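Local coordinates for aminotransferase (Bacillus subtilis, PDB 6L1L) that catalyses a pyridoxal-phosphate-dependent amino-group transfer in the biosynthesis of the dipeptide antibiotic bacilysin, at the interface of chains A and B. Numbering follows the deposited sequence. Chains: chain A/B, Aminotransferase.

Contact 1: the interface of chains A and B. Residues chain A 39, 41, 244-245; chain B 64-66.
This is a loop-to-active-site contact of the two-fold dimer typical of class I pyridoxal-phosphate-dependent aminotransferases, in which B:Tyr66 of one subunit is gripped by A:Asn41, A:Gln39 and A:Ala244 of the other. In this family a tyrosine at such a position reaches across to the phosphate of the neighbour's cofactor, so the contact probably completes the active site of chain A; the present model is the apo enzyme.

A:Ala244 CB caps one face of the phenol ring, sitting over its middle, 3.5 Å from the B:Tyr66 ring centroid, as a CH-pi contact. On the opposite side the carboxamide of A:Gln39, 9° from parallel, is offset past the CG-CD2 rim, with NE2 3.4 Å from B:Tyr66 CD2. The extended chain of A:Gln39, with CG anti to its own N (chi1 -171°), carries the amide there. At the ring edge A:Asn41 CB lies in plane, 3.9 Å from B:Tyr66 CD2.

A:Asn41 also holds the loop's backbone: its carbonyl oxygen OD1 accepts from B:Tyr66 N at 2.9 Å, the donor standing 44° out of the carbonyl plane. One residue pair along, A:Gly245 N, in the 3-10 helix 244-246, donates to B:His64 O at 3.0 Å. B:His64 O is also 2.9 Å from water 1, which in turn bonds to A:Ala244 N, so the start of the short helix holds the B loop by a direct and a water-mediated link.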
ATOM      1  N   GLN A  39       7.024  20.124  -8.756  1.00 31.26           N
ATOM      2  CA  GLN A  39       6.588  18.749  -8.801  1.00 31.40           C
ATOM      3  C   GLN A  39       6.430  18.274 -10.248  1.00 28.52           C
ATOM      4  O   GLN A  39       6.006  19.028 -11.128  1.00 26.77           O
ATOM      5  CB  GLN A  39       5.269  18.567  -8.037  1.00 33.22           C
ATOM      6  CG  GLN A  39       4.836  17.101  -7.833  1.00 31.84           C
ATOM      7  CD  GLN A  39       3.543  16.954  -7.044  1.00 37.25           C
ATOM      8  OE1 GLN A  39       2.715  17.869  -7.012  1.00 40.18           O
ATOM      9  NE2 GLN A  39       3.367  15.795  -6.389  1.00 39.44           N
ATOM     10  N   ASN A  41       4.256  16.723 -11.869  1.00 25.36           N
ATOM     11  CA  ASN A  41       2.873  16.342 -11.936  1.00 24.18           C
ATOM     12  C   ASN A  41       2.358  16.604 -13.351  1.00 25.60           C
ATOM     13  O   ASN A  41       2.207  17.764 -13.738  1.00 24.72           O
ATOM     14  CB  ASN A  41       2.060  17.102 -10.877  1.00 25.03           C
ATOM     15  CG  ASN A  41       0.611  16.620 -10.769  1.00 25.33           C
ATOM     16  OD1 ASN A  41       0.236  15.565 -11.262  1.00 24.43           O
ATOM     17  ND2 ASN A  41      -0.200  17.388 -10.067  1.00 30.03           N
ATOM     18  N   ALA A 244      -0.556   9.648 -12.602  1.00 14.26           N
ATOM     19  CA  ALA A 244       0.088   9.901 -11.312  1.00 16.93           C
ATOM     20  C   ALA A 244      -0.895   9.740 -10.128  1.00 15.27           C
ATOM     21  O   ALA A 244      -0.528   9.186  -9.113  1.00 14.43           O
ATOM     22  CB  ALA A 244       0.731  11.274 -11.263  1.00 19.11           C
ATOM     23  N   GLY A 245      -2.143  10.140 -10.320  1.00 12.94           N
ATOM     24  CA  GLY A 245      -3.149  10.129  -9.253  1.00 13.97           C
ATOM     25  C   GLY A 245      -3.697   8.708  -9.006  1.00 14.70           C
ATOM     26  O   GLY A 245      -4.252   8.426  -7.993  1.00 12.60           O
TER
ATOM     27  N   HIS B  64      -6.594  12.976 -12.016  1.00 20.05           N
ATOM     28  CA  HIS B  64      -5.704  12.154 -12.852  1.00 20.02           C
ATOM     29  C   HIS B  64      -4.247  12.403 -12.452  1.00 21.37           C
ATOM     30  O   HIS B  64      -3.375  11.542 -12.645  1.00 17.62           O
ATOM     31  CB  HIS B  64      -5.922  12.349 -14.325  1.00 19.56           C
ATOM     32  CG  HIS B  64      -7.315  12.053 -14.788  1.00 19.31           C
ATOM     33  ND1 HIS B  64      -7.716  12.250 -16.098  1.00 21.45           N
ATOM     34  CD2 HIS B  64      -8.396  11.565 -14.147  1.00 22.32           C
ATOM     35  CE1 HIS B  64      -8.987  11.935 -16.235  1.00 18.23           C
ATOM     36  NE2 HIS B  64      -9.428  11.504 -15.074  1.00 20.87           N
ATOM     37  N   GLY B  65      -4.015  13.543 -11.803  1.00 21.91           N
ATOM     38  CA  GLY B  65      -2.683  13.906 -11.329  1.00 20.69           C
ATOM     39  C   GLY B  65      -2.510  13.696  -9.866  1.00 19.19           C
ATOM     40  O   GLY B  65      -3.454  13.327  -9.188  1.00 19.35           O
ATOM     41  N   TYR B  66      -1.292  13.948  -9.383  1.00 19.52           N
ATOM     42  CA  TYR B  66      -0.991  13.841  -7.977  1.00 21.01           C
ATOM     43  C   TYR B  66      -1.921  14.716  -7.176  1.00 25.50           C
ATOM     44  O   TYR B  66      -2.199  15.852  -7.584  1.00 22.35           O
ATOM     45  CB  TYR B  66       0.441  14.246  -7.645  1.00 21.26           C
ATOM     46  CG  TYR B  66       1.516  13.316  -8.103  1.00 19.52           C
ATOM     47  CD1 TYR B  66       1.595  12.023  -7.603  1.00 22.16           C
ATOM     48  CD2 TYR B  66       2.495  13.727  -8.996  1.00 20.78           C
ATOM     49  CE1 TYR B  66       2.596  11.156  -8.011  1.00 20.53           C
ATOM     50  CE2 TYR B  66       3.496  12.860  -9.422  1.00 20.72           C
ATOM     51  CZ  TYR B  66       3.541  11.570  -8.912  1.00 20.56           C
ATOM     52  OH  TYR B  66       4.543  10.722  -9.288  1.00 18.69           O
TER
HETATM   53  O   HOH W   1      -1.056  12.293 -14.134  1.00 18.10           O

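Contact 2: the interface of chains A and B. Residues chain A 69-70; chain B 14, 16-17, 20, 39.
A:Phe69 pushes its ring against the first turns of helix 15-28 of chain B, meeting B:Glu16, B:Phe17 and B:Val20 in an apolar knob-on-helix contact of the aminotransferase dimer. The tight part is the far rim of the ring. B:Val20 CG2 lies in the ring plane at the edge, 3.7 Å from A:Phe69 CE2, and the methylene CB of B:Glu16 packs 3.7 Å from A:Phe69 CZ. Over one face, near the rim, comes B:Phe17 CA, 3.9 Å from A:Phe69 CE2. In the valine CG1 is anti to the backbone N (chi1 179°), which leaves CG2, beside the N, to meet the ring.

Farther over that face the packing is slacker. B:Phe17 CB stands on the same side as its CA, 4.2 Å above the A:Phe69 ring plane and offset toward the rim. The aliphatic stem of B:Arg14 lies on this side too, but out beyond the rim near CE1, a loose contact. Both of these side chains are incompletely modelled. The extended A:Arg70 passes by, its guanidinium NH1 4.2 Å from B:Phe17 CB. Past the CZ rim, displaced to the side away from B:Phe17, the amide of B:Gln39 arrives from the opposite direction, its plane tilted 33° to the ring, with NE2 4.0 Å from A:Phe69 CZ.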
ATOM      1  N   PHE A  69      -4.651 -12.048  -4.076  1.00 20.69           N
ATOM      2  CA  PHE A  69      -3.651 -11.260  -3.319  1.00 25.26           C
ATOM      3  C   PHE A  69      -2.547 -10.670  -4.202  1.00 23.49           C
ATOM      4  O   PHE A  69      -2.025  -9.606  -3.927  1.00 23.20           O
ATOM      5  CB  PHE A  69      -2.958 -12.126  -2.241  1.00 26.70           C
ATOM      6  CG  PHE A  69      -3.839 -12.459  -1.082  1.00 31.38           C
ATOM      7  CD1 PHE A  69      -3.806 -11.689   0.069  1.00 31.22           C
ATOM      8  CD2 PHE A  69      -4.717 -13.556  -1.135  1.00 37.01           C
ATOM      9  CE1 PHE A  69      -4.641 -11.981   1.149  1.00 32.09           C
ATOM     10  CE2 PHE A  69      -5.556 -13.846  -0.052  1.00 37.91           C
ATOM     11  CZ  PHE A  69      -5.513 -13.039   1.087  1.00 36.10           C
ATOM     12  N   ARG A  70      -2.150 -11.416  -5.225  1.00 22.36           N
ATOM     13  CA  ARG A  70      -1.028 -11.013  -6.066  1.00 27.36           C
ATOM     14  C   ARG A  70      -1.460 -10.207  -7.297  1.00 24.59           C
ATOM     15  O   ARG A  70      -0.636  -9.879  -8.135  1.00 32.00           O
ATOM     16  CB  ARG A  70      -0.238 -12.240  -6.478  1.00 28.75           C
ATOM     17  CG  ARG A  70       0.580 -12.801  -5.320  1.00 31.46           C
ATOM     18  CD  ARG A  70       0.876 -14.267  -5.536  1.00 36.44           C
ATOM     19  NE  ARG A  70       1.788 -14.801  -4.509  1.00 40.34           N
ATOM     20  CZ  ARG A  70       1.455 -14.947  -3.238  1.00 40.25           C
ATOM     21  NH1 ARG A  70       0.213 -14.616  -2.856  1.00 34.74           N
ATOM     22  NH2 ARG A  70       2.358 -15.427  -2.335  1.00 35.65           N
TER
ATOM     23  N   ARG B  14       0.948 -16.429   4.834  1.00 37.83           N
ATOM     24  CA  ARG B  14      -0.412 -15.909   4.914  1.00 36.39           C
ATOM     25  C   ARG B  14      -1.302 -17.095   4.581  1.00 38.43           C
ATOM     26  O   ARG B  14      -1.160 -17.706   3.514  1.00 35.79           O
ATOM     27  CB  ARG B  14      -0.642 -14.736   3.956  1.00 35.13           C
ATOM     28  CG  ARG B  14      -2.107 -14.283   3.857  1.00 36.88           C
ATOM     29  CD  ARG B  14      -2.527 -13.445   5.040  1.00 34.11           C
ATOM     30  N   GLU B  16      -4.776 -17.328   4.292  1.00 36.83           N
ATOM     31  CA  GLU B  16      -5.803 -17.025   3.299  1.00 33.60           C
ATOM     32  C   GLU B  16      -5.162 -17.094   1.931  1.00 33.83           C
ATOM     33  O   GLU B  16      -5.793 -17.518   1.005  1.00 34.26           O
ATOM     34  CB  GLU B  16      -6.477 -15.653   3.517  1.00 36.72           C
ATOM     35  CG  GLU B  16      -7.031 -15.374   4.919  1.00 37.81           C
ATOM     36  CD  GLU B  16      -8.329 -16.087   5.246  1.00 41.24           C
ATOM     37  OE1 GLU B  16      -8.749 -16.991   4.499  1.00 47.70           O
ATOM     38  OE2 GLU B  16      -8.945 -15.743   6.279  1.00 42.98           O
ATOM     39  N   PHE B  17      -3.886 -16.741   1.808  1.00 33.90           N
ATOM     40  CA  PHE B  17      -3.199 -16.850   0.516  1.00 37.06           C
ATOM     41  C   PHE B  17      -2.987 -18.311   0.142  1.00 37.59           C
ATOM     42  O   PHE B  17      -3.329 -18.720  -0.978  1.00 32.30           O
ATOM     43  CB  PHE B  17      -1.851 -16.094   0.484  1.00 37.45           C
ATOM     44  N   VAL B  20      -6.424 -19.752  -0.895  1.00 31.23           N
ATOM     45  CA  VAL B  20      -6.855 -19.259  -2.212  1.00 34.01           C
ATOM     46  C   VAL B  20      -6.213 -20.155  -3.241  1.00 29.07           C
ATOM     47  O   VAL B  20      -6.862 -20.539  -4.197  1.00 29.48           O
ATOM     48  CB  VAL B  20      -6.457 -17.780  -2.500  1.00 34.06           C
ATOM     49  CG1 VAL B  20      -6.915 -17.315  -3.890  1.00 36.68           C
ATOM     50  CG2 VAL B  20      -7.102 -16.857  -1.494  1.00 38.60           C
ATOM     51  N   GLN B  39     -12.511 -17.164   4.085  1.00 24.24           N
ATOM     52  CA  GLN B  39     -12.286 -15.737   4.024  1.00 23.99           C
ATOM     53  C   GLN B  39     -13.605 -15.004   4.185  1.00 23.11           C
ATOM     54  O   GLN B  39     -14.652 -15.406   3.638  1.00 20.43           O
ATOM     55  CB  GLN B  39     -11.624 -15.380   2.713  1.00 26.33           C
ATOM     56  CG  GLN B  39     -11.252 -13.919   2.573  1.00 30.39           C
ATOM     57  CD  GLN B  39     -10.673 -13.640   1.192  1.00 33.65           C
ATOM     58  OE1 GLN B  39     -11.315 -13.936   0.166  1.00 33.74           O
ATOM     59  NE2 GLN B  39      -9.464 -13.069   1.149  1.00 34.82           N
TER

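Contact 3: the interface of chains A and B. Residues chain A 266-267; chain B 11-14, 130, 133, 137.
A helix-end-to-loop contact of the aminotransferase dimer, this patch plugs A:His267, near the C-terminal end of helix 255-268, into a recess between the N-terminal segment 11-14 and helix 129-137 of chain B, tying both to the partner subunit.

The imidazole is held through both ring nitrogens. A:His267 ND1 donates to B:Glu130 OE1 at 3.3 Å, meeting the syn lone pair of the carboxylate from almost within the ring plane (7° off). B:Ser133 OG donates to the same OE1 from above the carboxylate plane, 53° out of it, and so steadies the glutamate. B:Ser133 OG is also 3.1 Å from A:His267 ND1, but well above the imidazole plane, so any share of the N-H would be a lesser one. A:His267 NE2 makes a weak, bent bond of 2.9 Å to B:Leu12 O. If both ring nitrogens carry hydrogens, the imidazole would be cationic, and the carboxylate beside it would suit that state.

Carbon contacts flank the ring. With CG anti to the carbonyl carbon (chi1 -63°), the ring presents one face to B:Arg14 CB, offset toward the rim, while B:Met137 CE touches A:His267 CB at 3.7 Å. Next along the helix, the A:Asp266 carboxylate reaches the B segment through solvent: water 2 lies 2.7 Å from A:Asp266 OD2 and 3.1 Å from B:Arg14 N.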
ATOM      1  N   ASP A 266       1.594 -10.082   0.771  1.00 24.03           N
ATOM      2  CA  ASP A 266       0.497 -10.935   1.272  1.00 23.35           C
ATOM      3  C   ASP A 266       0.005 -10.504   2.659  1.00 25.30           C
ATOM      4  O   ASP A 266      -1.172 -10.634   2.971  1.00 25.72           O
ATOM      5  CB  ASP A 266       0.926 -12.406   1.324  1.00 27.00           C
ATOM      6  CG  ASP A 266       0.816 -13.131   0.003  1.00 32.24           C
ATOM      7  OD1 ASP A 266       0.479 -12.530  -1.046  1.00 24.38           O
ATOM      8  OD2 ASP A 266       1.071 -14.372   0.017  1.00 34.69           O
ATOM      9  N   HIS A 267       0.926 -10.005   3.494  1.00 24.05           N
ATOM     10  CA  HIS A 267       0.582  -9.553   4.828  1.00 24.85           C
ATOM     11  C   HIS A 267       0.120  -8.108   4.893  1.00 24.45           C
ATOM     12  O   HIS A 267      -0.428  -7.686   5.906  1.00 26.71           O
ATOM     13  CB  HIS A 267       1.791  -9.734   5.749  1.00 27.06           C
ATOM     14  CG  HIS A 267       2.185 -11.161   5.905  1.00 28.33           C
ATOM     15  ND1 HIS A 267       1.542 -12.022   6.770  1.00 28.96           N
ATOM     16  CD2 HIS A 267       3.098 -11.900   5.244  1.00 26.73           C
ATOM     17  CE1 HIS A 267       2.069 -13.226   6.654  1.00 30.55           C
ATOM     18  NE2 HIS A 267       3.012 -13.179   5.731  1.00 29.76           N
TER
ATOM     19  N   THR B  11       8.722 -14.256   8.308  1.00 40.08           N
ATOM     20  CA  THR B  11       7.234 -14.102   8.320  1.00 42.34           C
ATOM     21  C   THR B  11       6.493 -15.441   8.310  1.00 43.13           C
ATOM     22  O   THR B  11       6.966 -16.428   7.747  1.00 46.29           O
ATOM     23  CB  THR B  11       6.707 -13.296   7.110  1.00 41.52           C
ATOM     24  OG1 THR B  11       7.452 -13.650   5.934  1.00 45.86           O
ATOM     25  CG2 THR B  11       6.802 -11.772   7.363  1.00 40.82           C
ATOM     26  N   LEU B  12       5.311 -15.458   8.903  1.00 42.73           N
ATOM     27  CA  LEU B  12       4.411 -16.613   8.752  1.00 44.32           C
ATOM     28  C   LEU B  12       3.897 -16.718   7.300  1.00 45.91           C
ATOM     29  O   LEU B  12       3.953 -15.756   6.540  1.00 38.45           O
ATOM     30  CB  LEU B  12       3.232 -16.462   9.716  1.00 45.30           C
ATOM     31  N   PRO B  13       3.381 -17.886   6.888  1.00 48.53           N
ATOM     32  CA  PRO B  13       2.752 -17.889   5.564  1.00 45.31           C
ATOM     33  C   PRO B  13       1.355 -17.352   5.699  1.00 39.94           C
ATOM     34  O   PRO B  13       0.667 -17.744   6.617  1.00 38.85           O
ATOM     35  CB  PRO B  13       2.721 -19.370   5.194  1.00 50.26           C
ATOM     36  CG  PRO B  13       2.581 -20.077   6.525  1.00 51.17           C
ATOM     37  CD  PRO B  13       3.289 -19.207   7.550  1.00 54.91           C
ATOM     38  N   ARG B  14       0.948 -16.429   4.834  1.00 37.83           N
ATOM     39  CA  ARG B  14      -0.412 -15.909   4.914  1.00 36.39           C
ATOM     40  C   ARG B  14      -1.302 -17.095   4.581  1.00 38.43           C
ATOM     41  O   ARG B  14      -1.160 -17.706   3.514  1.00 35.79           O
ATOM     42  CB  ARG B  14      -0.642 -14.736   3.956  1.00 35.13           C
ATOM     43  CG  ARG B  14      -2.107 -14.283   3.857  1.00 36.88           C
ATOM     44  CD  ARG B  14      -2.527 -13.445   5.040  1.00 34.11           C
ATOM     45  N   GLU B 130      -2.801 -10.758  11.366  1.00 24.25           N
ATOM     46  CA  GLU B 130      -1.916  -9.701  10.936  1.00 27.60           C
ATOM     47  C   GLU B 130      -1.325  -8.893  12.101  1.00 27.37           C
ATOM     48  O   GLU B 130      -0.279  -8.270  11.930  1.00 24.99           O
ATOM     49  CB  GLU B 130      -2.600  -8.799   9.906  1.00 28.69           C
ATOM     50  CG  GLU B 130      -3.109  -9.569   8.679  1.00 29.88           C
ATOM     51  CD  GLU B 130      -2.108 -10.527   8.045  1.00 31.08           C
ATOM     52  OE1 GLU B 130      -0.895 -10.225   8.000  1.00 32.29           O
ATOM     53  OE2 GLU B 130      -2.540 -11.603   7.562  1.00 37.90           O
ATOM     54  N   SER B 133       1.881 -10.450  12.551  1.00 34.85           N
ATOM     55  CA  SER B 133       2.725 -10.245  11.360  1.00 35.72           C
ATOM     56  C   SER B 133       3.472  -8.937  11.426  1.00 33.19           C
ATOM     57  O   SER B 133       4.645  -8.889  11.107  1.00 38.97           O
ATOM     58  CB  SER B 133       1.909 -10.259  10.031  1.00 34.49           C
ATOM     59  OG  SER B 133       1.318 -11.512   9.834  1.00 39.51           O
ATOM     60  N   MET B 137       7.619  -8.019  11.823  1.00 40.77           N
ATOM     61  CA  MET B 137       8.312  -7.106  10.898  1.00 38.64           C
ATOM     62  C   MET B 137       8.942  -5.920  11.615  1.00 39.64           C
ATOM     63  O   MET B 137       9.968  -5.394  11.170  1.00 41.09           O
ATOM     64  CB  MET B 137       7.345  -6.618   9.818  1.00 37.94           C
ATOM     65  CG  MET B 137       7.020  -7.724   8.831  1.00 39.81           C
ATOM     66  SD  MET B 137       5.866  -7.295   7.522  1.00 40.02           S
ATOM     67  CE  MET B 137       4.480  -8.343   7.906  1.00 39.05           C
TER
HETATM   68  O   HOH W   2       2.195 -15.653   2.055  1.00 36.80           O

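Contacts 2 and 3 are neighbours, their C-alpha centres about 11 Å apart, and they share B:Arg14, which leads from the N-terminal segment of chain B into helix 15-28. Contact 1 lies about 31 Å from contact 2 and 32 Å from contact 3, centre to centre. By two-fold symmetry each has a twin with the chains exchanged: the loop holding Tyr66 in contact 1 runs on to Phe69 of contact 2, and Gln39 serves in both. The same short stretch therefore meets the partner near its likely cofactor pocket and at helix 15-28, as seen in chain B; it may link dimer packing to the active site.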